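D-threo-3-hydroxyaspartate dehydratase (Delftia, PDB 3WQC) catalyses the pyridoxal-phosphate-dependent deamination of D-threo-3-hydroxyaspartate to oxaloacetate and ammonia, and also dehydrates L-threo- and L-erythro-3-hydroxyaspartate and D-serine. Local coordinates at residues B[187-191]-B[192-196]; B[23-27]-B[28-32]. All blocks are in the same frame, centred on the assembly; numbering follows the deposited sequence.

Contact 1: B[187-191]-B[192-196]; sequences YELDT and PEALQ. With PLP (pyridoxal-5'-phosphate), chain J.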
ATOM      1  N   TYR B 187      12.080  16.292  -4.312  1.00 16.34           N
ATOM      2  CA  TYR B 187      12.409  14.868  -4.047  1.00 15.75           C
ATOM      3  C   TYR B 187      13.332  14.323  -5.075  1.00 17.87           C
ATOM      4  O   TYR B 187      13.873  13.242  -4.892  1.00 21.58           O
ATOM      5  CB  TYR B 187      11.126  14.061  -4.041  1.00 17.35           C
ATOM      6  CG  TYR B 187      10.391  14.145  -2.701  1.00 15.16           C
ATOM      7  CD1 TYR B 187       9.987  15.371  -2.107  1.00 17.92           C
ATOM      8  CD2 TYR B 187      10.056  12.951  -2.014  1.00 17.67           C
ATOM      9  CE1 TYR B 187       9.267  15.406  -0.909  1.00 16.11           C
ATOM     10  CE2 TYR B 187       9.367  12.996  -0.797  1.00 16.92           C
ATOM     11  CZ  TYR B 187       8.963  14.194  -0.250  1.00 16.16           C
ATOM     12  OH  TYR B 187       8.306  14.194   0.953  1.00 18.16           O
ATOM     13  N   GLU B 188      13.560  15.085  -6.167  1.00 18.58           N
ATOM     14  CA  GLU B 188      14.517  14.646  -7.200  1.00 19.25           C
ATOM     15  C   GLU B 188      15.926  15.148  -6.878  1.00 19.85           C
ATOM     16  O   GLU B 188      16.858  14.804  -7.643  1.00 25.62           O
ATOM     17  CB  GLU B 188      14.055  15.170  -8.572  1.00 23.91           C
ATOM     18  CG  GLU B 188      12.727  14.540  -9.098  1.00 39.07           C
ATOM     19  CD  GLU B 188      11.953  15.526  -9.973  1.00 69.79           C
ATOM     20  OE1 GLU B 188      12.560  16.362 -10.709  1.00 62.98           O
ATOM     21  OE2 GLU B 188      10.707  15.511  -9.892  1.00 74.20           O
ATOM     22  N   LEU B 189      16.137  15.929  -5.816  1.00 17.56           N
ATOM     23  CA  LEU B 189      17.435  16.599  -5.576  1.00 18.71           C
ATOM     24  C   LEU B 189      18.184  15.842  -4.487  1.00 22.34           C
ATOM     25  O   LEU B 189      17.580  15.024  -3.749  1.00 22.35           O
ATOM     26  CB  LEU B 189      17.190  18.048  -5.070  1.00 19.38           C
ATOM     27  CG  LEU B 189      16.442  18.868  -6.182  1.00 21.34           C
ATOM     28  CD1 LEU B 189      16.174  20.299  -5.703  1.00 24.31           C
ATOM     29  CD2 LEU B 189      17.102  18.807  -7.572  1.00 23.22           C
ATOM     30  N   ASP B 190      19.465  16.162  -4.335  1.00 22.66           N
ATOM     31  CA  ASP B 190      20.305  15.487  -3.362  1.00 22.93           C
ATOM     32  C   ASP B 190      21.541  16.246  -2.922  1.00 23.37           C
ATOM     33  O   ASP B 190      22.486  15.614  -2.379  1.00 27.61           O
ATOM     34  CB  ASP B 190      20.659  14.027  -3.798  1.00 28.34           C
ATOM     35  CG  ASP B 190      21.501  13.989  -5.053  1.00 35.74           C
ATOM     36  OD1 ASP B 190      22.002  15.051  -5.439  1.00 35.67           O
ATOM     37  OD2 ASP B 190      21.845  12.875  -5.555  1.00 54.73           O
ATOM     38  N   THR B 191      21.524  17.580  -3.122  1.00 23.53           N
ATOM     39  CA  THR B 191      22.588  18.447  -2.633  1.00 23.58           C
ATOM     40  C   THR B 191      21.997  19.605  -1.890  1.00 23.87           C
ATOM     41  O   THR B 191      20.908  20.055  -2.261  1.00 24.98           O
ATOM     42  CB  THR B 191      23.488  18.960  -3.764  1.00 29.41           C
ATOM     43  OG1 THR B 191      22.710  19.707  -4.690  1.00 29.83           O
ATOM     44  CG2 THR B 191      24.188  17.793  -4.531  1.00 30.49           C
ATOM     45  N   PRO B 192      22.737  20.148  -0.931  1.00 27.54           N
ATOM     46  CA  PRO B 192      22.177  21.285  -0.206  1.00 28.70           C
ATOM     47  C   PRO B 192      22.040  22.499  -1.108  1.00 25.68           C
ATOM     48  O   PRO B 192      21.042  23.275  -0.946  1.00 24.38           O
ATOM     49  CB  PRO B 192      23.168  21.528   0.954  1.00 28.48           C
ATOM     50  CG  PRO B 192      24.117  20.399   0.911  1.00 40.45           C
ATOM     51  CD  PRO B 192      24.055  19.720  -0.400  1.00 29.19           C
ATOM     52  N   GLU B 193      22.962  22.707  -2.037  1.00 28.10           N
ATOM     53  CA  GLU B 193      22.877  23.932  -2.940  1.00 26.36           C
ATOM     54  C   GLU B 193      21.606  23.883  -3.780  1.00 26.29           C
ATOM     55  O   GLU B 193      20.854  24.905  -3.800  1.00 26.01           O
ATOM     56  CB  GLU B 193      24.107  23.974  -3.871  1.00 33.28           C
ATOM     57  CG  GLU B 193      25.310  24.285  -3.099  1.00 50.29           C
ATOM     58  CD  GLU B 193      26.125  22.974  -2.840  1.00 50.28           C
ATOM     59  OE1 GLU B 193      25.514  21.733  -2.985  1.00128.16           O
ATOM     60  OE2 GLU B 193      27.392  23.151  -2.490  1.00115.81           O
ATOM     61  N   ALA B 194      21.257  22.703  -4.376  1.00 22.36           N
ATOM     62  CA  ALA B 194      20.078  22.610  -5.239  1.00 22.90           C
ATOM     63  C   ALA B 194      18.819  22.749  -4.411  1.00 23.78           C
ATOM     64  O   ALA B 194      17.843  23.348  -4.886  1.00 21.72           O
ATOM     65  CB  ALA B 194      20.098  21.305  -5.985  1.00 25.02           C
ATOM     66  N   LEU B 195      18.822  22.181  -3.186  1.00 20.39           N
ATOM     67  CA  LEU B 195      17.606  22.276  -2.334  1.00 19.96           C
ATOM     68  C   LEU B 195      17.380  23.736  -1.914  1.00 19.40           C
ATOM     69  O   LEU B 195      16.254  24.199  -1.809  1.00 20.46           O
ATOM     70  CB  LEU B 195      17.754  21.390  -1.086  1.00 20.61           C
ATOM     71  CG  LEU B 195      17.620  19.888  -1.346  1.00 19.73           C
ATOM     72  CD1 LEU B 195      18.163  19.143  -0.119  1.00 22.81           C
ATOM     73  CD2 LEU B 195      16.169  19.513  -1.591  1.00 21.81           C
ATOM     74  N   GLN B 196      18.460  24.451  -1.541  1.00 21.15           N
ATOM     75  CA  GLN B 196      18.320  25.823  -1.092  1.00 23.41           C
ATOM     76  C   GLN B 196      17.774  26.677  -2.257  1.00 20.58           C
ATOM     77  O   GLN B 196      16.906  27.538  -2.055  1.00 20.01           O
ATOM     78  CB  GLN B 196      19.687  26.376  -0.590  1.00 22.75           C
ATOM     79  CG  GLN B 196      19.638  27.849  -0.097  1.00 29.38           C
ATOM     80  CD  GLN B 196      21.007  28.353   0.385  1.00 49.43           C
ATOM     81  OE1 GLN B 196      21.632  27.769   1.246  1.00 53.54           O
ATOM     82  NE2 GLN B 196      21.456  29.418  -0.193  1.00 56.99           N
TER
HETATM   83  N1  PLP J 402       1.885  20.159   0.908  1.00 12.46           N
HETATM   84  C2  PLP J 402       1.169  19.389   0.064  1.00 11.46           C
HETATM   85  C2A PLP J 402       0.137  20.003  -0.854  1.00 13.68           C
HETATM   86  C3  PLP J 402       1.394  17.963   0.064  1.00 12.81           C
HETATM   87  O3  PLP J 402       0.671  17.207  -0.748  1.00 15.43           O
HETATM   88  C4  PLP J 402       2.397  17.438   0.953  1.00 13.72           C
HETATM   89  C4A PLP J 402       2.598  16.027   0.989  1.00 21.05           C
HETATM   90  C5  PLP J 402       3.104  18.332   1.811  1.00 12.50           C
HETATM   91  C6  PLP J 402       2.862  19.709   1.700  1.00 12.80           C
HETATM   92  C5A PLP J 402       4.168  17.831   2.756  1.00 16.46           C
HETATM   93  O4P PLP J 402       5.337  17.339   1.950  1.00 15.07           O
HETATM   94  P   PLP J 402       6.396  16.407   2.708  1.00 13.99           P
HETATM   95  O1P PLP J 402       6.673  17.144   3.965  1.00 17.22           O
HETATM   96  O2P PLP J 402       7.558  16.400   1.777  1.00 15.05           O
HETATM   97  O3P PLP J 402       5.785  15.098   2.997  1.00 19.34           O
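Leu189 and Leu195 meet where the loop 187-191 turns into helix 192-215, CB of Leu189 lying 3.9 Å from CD2 of Leu195. This is the dense side of a local N-cap arrangement. Leu195 is buried and continues inward onto Pro229 and Ala233 of helix 228-233 and Ile258 of helix 253-258, while CD1 of Leu189 rests beside the first turn, 4.1 Å from CB of Ala194. Thr191 is the N-cap residue. Its backbone O accepts from Leu195 N at 3.1 Å with an N-H...O angle of 159°, the donor tilted only slightly from the carbonyl plane. Its hydroxyl takes the amide one residue earlier in the helix, that of Ala194: with chi1 at 60°, OG1 sits between the backbone N and the carbonyl carbon and turns to Ala194 N at 3.3 Å, a weak capping bond. The outer side is looser. Pro192 and Glu193 are exposed, and the Glu193 chain, bent at chi2, brings OE1 back to 3.5 Å from CB of Thr191, a contact without a hydrogen bond. Tyr187, in the short 3-10 segment, makes no contact with the helix and reaches the cofactor instead. Its OH donates to O2P of the pyridoxal phosphate at 2.5 Å, a very short bond, and the oxygen lies in the plane of the ring at its edge. Thr228, Gly246, Val247, Arg151 and Arg244 are also hydrogen-bonded to the cofactor. The phenol is thus held close against the phosphate, and 187-196 supplies one hydrogen bond of the phosphate site.

Contact 2: B[23-27]-B[28-32]; sequences AVIDL and DRMQR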
ATOM      1  N   ALA B  23       4.253  -1.782  12.651  1.00 14.32           N
ATOM      2  CA  ALA B  23       4.884  -0.474  12.329  1.00 13.81           C
ATOM      3  C   ALA B  23       5.223   0.214  13.668  1.00 13.95           C
ATOM      4  O   ALA B  23       4.300   0.595  14.442  1.00 19.15           O
ATOM      5  CB  ALA B  23       3.875   0.321  11.494  1.00 15.26           C
ATOM      6  N   VAL B  24       6.508   0.395  13.937  1.00 15.07           N
ATOM      7  CA  VAL B  24       6.944   0.824  15.249  1.00 15.11           C
ATOM      8  C   VAL B  24       7.401   2.291  15.115  1.00 14.20           C
ATOM      9  O   VAL B  24       8.269   2.599  14.247  1.00 15.63           O
ATOM     10  CB  VAL B  24       8.140  -0.054  15.690  1.00 14.37           C
ATOM     11  CG1 VAL B  24       8.712   0.516  17.004  1.00 16.11           C
ATOM     12  CG2 VAL B  24       7.615  -1.515  15.880  1.00 19.14           C
ATOM     13  N   ILE B  25       6.842   3.166  15.981  1.00 15.27           N
ATOM     14  CA  ILE B  25       7.370   4.538  16.030  1.00 14.16           C
ATOM     15  C   ILE B  25       8.293   4.642  17.275  1.00 14.86           C
ATOM     16  O   ILE B  25       7.839   4.427  18.403  1.00 18.18           O
ATOM     17  CB  ILE B  25       6.226   5.579  16.237  1.00 15.40           C
ATOM     18  CG1 ILE B  25       5.233   5.570  15.070  1.00 15.29           C
ATOM     19  CG2 ILE B  25       6.852   7.004  16.384  1.00 18.63           C
ATOM     20  CD1 ILE B  25       3.971   6.396  15.430  1.00 16.73           C
ATOM     21  N   ASP B  26       9.569   5.000  17.025  1.00 16.50           N
ATOM     22  CA  ASP B  26      10.506   5.256  18.132  1.00 19.81           C
ATOM     23  C   ASP B  26      10.151   6.693  18.635  1.00 17.19           C
ATOM     24  O   ASP B  26      10.401   7.688  17.919  1.00 20.33           O
ATOM     25  CB  ASP B  26      11.943   5.181  17.596  1.00 20.22           C
ATOM     26  CG  ASP B  26      13.017   5.569  18.658  1.00 25.83           C
ATOM     27  OD1 ASP B  26      12.914   6.506  19.449  1.00 26.00           O
ATOM     28  OD2 ASP B  26      13.994   4.891  18.697  1.00 46.44           O
ATOM     29  N   LEU B  27       9.434   6.792  19.753  1.00 17.47           N
ATOM     30  CA  LEU B  27       8.924   8.097  20.213  1.00 17.94           C
ATOM     31  C   LEU B  27      10.020   9.102  20.458  1.00 22.34           C
ATOM     32  O   LEU B  27       9.805  10.302  20.196  1.00 21.73           O
ATOM     33  CB  LEU B  27       8.032   7.982  21.455  1.00 21.45           C
ATOM     34  CG  LEU B  27       6.710   7.218  21.143  1.00 19.20           C
ATOM     35  CD1 LEU B  27       6.016   6.913  22.460  1.00 22.36           C
ATOM     36  CD2 LEU B  27       5.819   8.142  20.229  1.00 21.87           C
ATOM     37  N   ASP B  28      11.181   8.680  20.950  1.00 22.55           N
ATOM     38  CA  ASP B  28      12.244   9.660  21.213  1.00 24.82           C
ATOM     39  C   ASP B  28      12.748  10.266  19.891  1.00 21.04           C
ATOM     40  O   ASP B  28      12.961  11.500  19.811  1.00 25.44           O
ATOM     41  CB  ASP B  28      13.375   8.979  22.023  1.00 26.79           C
ATOM     42  CG  ASP B  28      12.960   8.723  23.568  1.00 52.43           C
ATOM     43  OD1 ASP B  28      11.747   8.761  24.026  1.00 51.55           O
ATOM     44  OD2 ASP B  28      13.889   8.461  24.357  1.00 70.98           O
ATOM     45  N   ARG B  29      12.899   9.420  18.823  1.00 20.27           N
ATOM     46  CA  ARG B  29      13.310   9.977  17.505  1.00 21.34           C
ATOM     47  C   ARG B  29      12.208  10.846  16.947  1.00 20.15           C
ATOM     48  O   ARG B  29      12.505  11.923  16.381  1.00 19.42           O
ATOM     49  CB  ARG B  29      13.562   8.871  16.494  1.00 18.75           C
ATOM     50  CG  ARG B  29      14.845   8.113  16.830  1.00 20.03           C
ATOM     51  CD  ARG B  29      15.112   7.033  15.780  1.00 22.78           C
ATOM     52  NE  ARG B  29      16.379   6.314  16.063  1.00 24.59           N
ATOM     53  CZ  ARG B  29      16.967   5.515  15.155  1.00 24.66           C
ATOM     54  NH1 ARG B  29      16.483   5.364  13.883  1.00 24.55           N
ATOM     55  NH2 ARG B  29      18.102   4.926  15.479  1.00 28.21           N
ATOM     56  N   MET B  30      10.943  10.421  17.099  1.00 17.30           N
ATOM     57  CA  MET B  30       9.787  11.237  16.572  1.00 17.13           C
ATOM     58  C   MET B  30       9.792  12.617  17.296  1.00 19.14           C
ATOM     59  O   MET B  30       9.671  13.693  16.608  1.00 19.55           O
ATOM     60  CB  MET B  30       8.443  10.589  16.832  1.00 17.91           C
ATOM     61  CG  MET B  30       7.264  11.361  16.251  1.00 19.11           C
ATOM     62  SD  MET B  30       5.682  10.785  16.867  1.00 19.07           S
ATOM     63  CE  MET B  30       5.612  11.425  18.586  1.00 20.55           C
ATOM     64  N   GLN B  31       9.997  12.658  18.605  1.00 20.31           N
ATOM     65  CA  GLN B  31      10.020  13.965  19.304  1.00 19.44           C
ATOM     66  C   GLN B  31      11.171  14.839  18.871  1.00 22.60           C
ATOM     67  O   GLN B  31      10.983  16.066  18.740  1.00 24.41           O
ATOM     68  CB  GLN B  31      10.119  13.722  20.796  1.00 26.93           C
ATOM     69  CG  GLN B  31       8.730  13.429  21.266  1.00 35.55           C
ATOM     70  CD  GLN B  31       7.704  14.623  21.133  1.00 35.88           C
ATOM     71  OE1 GLN B  31       6.587  14.359  21.176  1.00 42.44           O
ATOM     72  NE2 GLN B  31       8.142  15.887  21.053  1.00 44.59           N
ATOM     73  N   ARG B  32      12.350  14.267  18.569  1.00 20.86           N
ATOM     74  CA  ARG B  32      13.526  15.065  18.060  1.00 21.66           C
ATOM     75  C   ARG B  32      13.123  15.636  16.712  1.00 20.57           C
ATOM     76  O   ARG B  32      13.454  16.771  16.394  1.00 23.90           O
ATOM     77  CB  ARG B  32      14.843  14.266  17.855  1.00 26.08           C
ATOM     78  CG  ARG B  32      15.640  14.049  19.165  1.00 33.95           C
ATOM     79  CD  ARG B  32      16.656  12.920  19.064  1.00 43.58           C
ATOM     80  NE  ARG B  32      16.314  12.163  20.272  1.00 62.61           N
ATOM     81  CZ  ARG B  32      16.288  10.835  20.403  1.00 67.31           C
ATOM     82  NH1 ARG B  32      16.666  10.041  19.394  1.00 98.72           N
ATOM     83  NH2 ARG B  32      15.847  10.305  21.544  1.00 58.46           N
TER
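Asp26 grips Arg29 and Met30 through two good hydrogen bonds, one from its side chain and one from its backbone, and so makes the N-cap of helix 27-44 directly after strand 22-26. Arg29 N donates to OD1 of Asp26 at 3.0 Å, with an N-H...O angle of 163°. It arrives from above the carboxylate, 47° out of its plane. The carboxylate is placed there by chi1 of 175°, which sets CG opposite the backbone N and beside the carbonyl carbon, facing the first helical turn. The backbone O of Asp26 accepts from Met30 N at 2.9 Å, nearly straight along the carbonyl, and Leu27 O takes Gln31 N at 2.8 Å to carry the helical pattern onward.

The charge contact is looser in its geometry. OD2 of Asp26 is 3.8 Å from NE of Arg29, a long salt bridge in which the oxygen lies well out of the guanidinium plane and no N-H points at it, though the two flat groups are not far from parallel. The extended Arg29 chain instead passes over the carboxylate, its CG 3.6 Å from Asp26 CG, and sends NH1 to a hydrogen bond with Val266 O. The negative carboxylate at the helix start would be expected to suit the helix dipole.

Farther out the contact is apolar. CG2 of Ile25, on the strand that pairs with 268-278 and 371-375, lies 3.9 Å from CB of Met30, the two side chains crossing at a slant; Met30 also touches Ala63 of helix 58-66. Leu27 and Met30 lie side by side, pointing the same way, and the bend of the methionine at chi3 brings its CE to 3.7 Å from CD2 of Leu27.

Overall arrangement
Contacts 1 and 2 are both helix starts capped by the residue just before the helix, by a threonine hydroxyl at 187-196 and a carboxylate at 23-32. Their centres lie 26 Å apart and their nearest atoms about 16 Å, without touching. They differ in relation to the active site: contact 1 reaches the cofactor directly through Tyr187, whereas in contact 2 the Met30 side chain is about 14 Å from the pyridoxal phosphate. Residues 23-32 run from strand 22-26, an N-terminal strand built into a mixed sheet of mostly later residues, straight into helix 27-44; 187-196 follows strand 175-180 of the parallel barrel sheet, as in alanine-racemase-like enzymes.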